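Local structure of uncharacterized protein (Bacteroides eggerthii, 4GDZ) at residues V48-Q53 / V64-N69. The protein is of unknown function but belongs to the DUF4251 family and has a largely antiparallel beta fold. Residues are numbered along the deposited sequence; the frame is centred on the assembly and turned at random.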
# COMPACT_ATOMS: atom_id res chain seq x y z
N VAL A 48 9.13 16.98 14.38
CA VAL A 48 8.06 16.14 14.86
C VAL A 48 7.31 15.55 13.66
O VAL A 48 6.93 16.28 12.74
CB VAL A 48 7.03 16.90 15.73
CG1 VAL A 48 6.10 15.88 16.40
CG2 VAL A 48 7.70 17.78 16.77
N LEU A 49 7.11 14.24 13.66
CA LEU A 49 6.16 13.58 12.77
C LEU A 49 4.84 13.47 13.55
O LEU A 49 4.78 12.78 14.57
CB LEU A 49 6.67 12.20 12.38
CG LEU A 49 5.92 11.37 11.31
CD1 LEU A 49 4.61 10.80 11.84
CD2 LEU A 49 5.62 12.23 10.12
N GLU A 50 3.83 14.19 13.09
CA GLU A 50 2.49 14.15 13.69
C GLU A 50 1.61 13.21 12.85
O GLU A 50 1.26 13.54 11.70
CB GLU A 50 1.91 15.59 13.75
CG GLU A 50 2.75 16.55 14.59
CD GLU A 50 2.11 17.92 14.86
OE1 GLU A 50 1.04 18.23 14.29
OE2 GLU A 50 2.71 18.71 15.63
N ALA A 51 1.30 12.03 13.39
CA ALA A 51 0.61 10.98 12.62
C ALA A 51 -0.90 11.23 12.62
O ALA A 51 -1.45 11.69 13.62
CB ALA A 51 0.90 9.59 13.18
N ASN A 52 -1.56 10.91 11.51
CA ASN A 52 -3.02 10.97 11.43
C ASN A 52 -3.64 9.68 10.94
O ASN A 52 -4.86 9.57 10.85
CB ASN A 52 -3.52 12.18 10.64
CG ASN A 52 -2.93 12.26 9.24
OD1 ASN A 52 -2.62 11.26 8.63
ND2 ASN A 52 -2.80 13.47 8.73
N GLN A 53 -2.81 8.68 10.63
CA GLN A 53 -3.34 7.37 10.41
C GLN A 53 -2.38 6.28 10.73
O GLN A 53 -1.16 6.46 10.68
CB GLN A 53 -3.86 7.20 8.96
CG GLN A 53 -2.84 7.39 7.90
CD GLN A 53 -3.32 7.05 6.49
OE1 GLN A 53 -4.50 7.17 6.14
NE2 GLN A 53 -2.38 6.65 5.66
N VAL A 64 -6.27 8.17 13.35
CA VAL A 64 -5.82 8.20 14.75
C VAL A 64 -5.68 9.68 15.15
O VAL A 64 -5.60 10.54 14.30
CB VAL A 64 -4.46 7.50 15.01
CG1 VAL A 64 -4.51 6.02 14.62
CG2 VAL A 64 -3.29 8.25 14.37
N THR A 65 -5.67 9.94 16.45
CA THR A 65 -5.45 11.28 16.99
C THR A 65 -3.96 11.62 17.08
O THR A 65 -3.21 10.92 17.73
CB THR A 65 -5.98 11.33 18.44
OG1 THR A 65 -7.34 10.87 18.44
CG2 THR A 65 -5.89 12.74 19.02
N SER A 66 -3.57 12.73 16.48
CA SER A 66 -2.19 13.22 16.54
C SER A 66 -1.63 13.51 17.95
O SER A 66 -0.44 13.30 18.19
CB SER A 66 -2.09 14.49 15.68
OG SER A 66 -0.75 14.93 15.64
N ASN A 67 -2.48 13.98 18.87
CA ASN A 67 -2.05 14.29 20.25
C ASN A 67 -1.29 13.16 20.97
O ASN A 67 -0.40 13.41 21.80
CB ASN A 67 -3.24 14.69 21.15
CG ASN A 67 -2.79 15.03 22.58
OD1 ASN A 67 -1.95 15.93 22.77
ND2 ASN A 67 -3.28 14.29 23.58
N THR A 68 -1.63 11.91 20.66
CA THR A 68 -0.91 10.76 21.25
C THR A 68 -0.34 9.84 20.17
O THR A 68 -0.16 8.65 20.41
CB THR A 68 -1.86 9.97 22.16
OG1 THR A 68 -3.00 9.53 21.40
CG2 THR A 68 -2.34 10.83 23.35
N ASN A 69 -0.02 10.38 18.99
CA ASN A 69 0.57 9.61 17.90
C ASN A 69 1.61 10.47 17.15
O ASN A 69 1.29 11.18 16.18
CB ASN A 69 -0.52 9.09 16.96
CG ASN A 69 -1.34 8.00 17.59
OD1 ASN A 69 -0.89 6.86 17.72
ND2 ASN A 69 -2.55 8.36 18.06
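Val64 and Ala51 bury the most surface where strand 46-55 meets the interrupted strand 61-74, and Ser66 comes next. Val64 works with one branch: CG2, flanked by the backbone N and the carbonyl carbon, sits 3.7 Å from Asn52 C, against the peptide that links Asn52 to Gln53. A beta-branched residue suits this place because one methyl can cover the neighbouring backbone while the side chain also packs on Phe84 of strand 77-85. Beside it, Val64 N donates to Asn52 O over 3.2 Å.

Ala51 has little bulk, which lets the partner chain come close: its CB sits 3.4 Å from Asn69 O, and its N-H bonds that same oxygen (N to O 2.9 Å). Between these two backbone bonds Ser66 still rests on Ala51, while Asn67 and Thr68 loop outward in a 3-10 turn (66-67), and Ala51 O, buried here, finds no conventional donor in the model. Ser66 CA turns its hydrogen toward Ala51 O at a CA to O distance of 3.4 Å, a poor substitute given the 125° angle at H. With OG anti to the backbone N (chi1 -176°), the Ser66 hydroxyl reaches Glu50 CB; the carboxylate of Glu50 finds its hydrogen-bond partner in Ser167, through OE2.

Asn69 closes the excursion. Its ND2 donates almost straight to Thr65 O at 2.7 Å, with the acceptor in the amide plane, while OD1 takes the N-H of Ala83; an amide suits this place because it can donate and accept at once. A beta hairpin of the antiparallel sheet thus has its second strand broken by a short 3-10 turn; on its other edge strand 46-55 carries a classic beta bulge, where Asn52 and Gln53 both face Ser158.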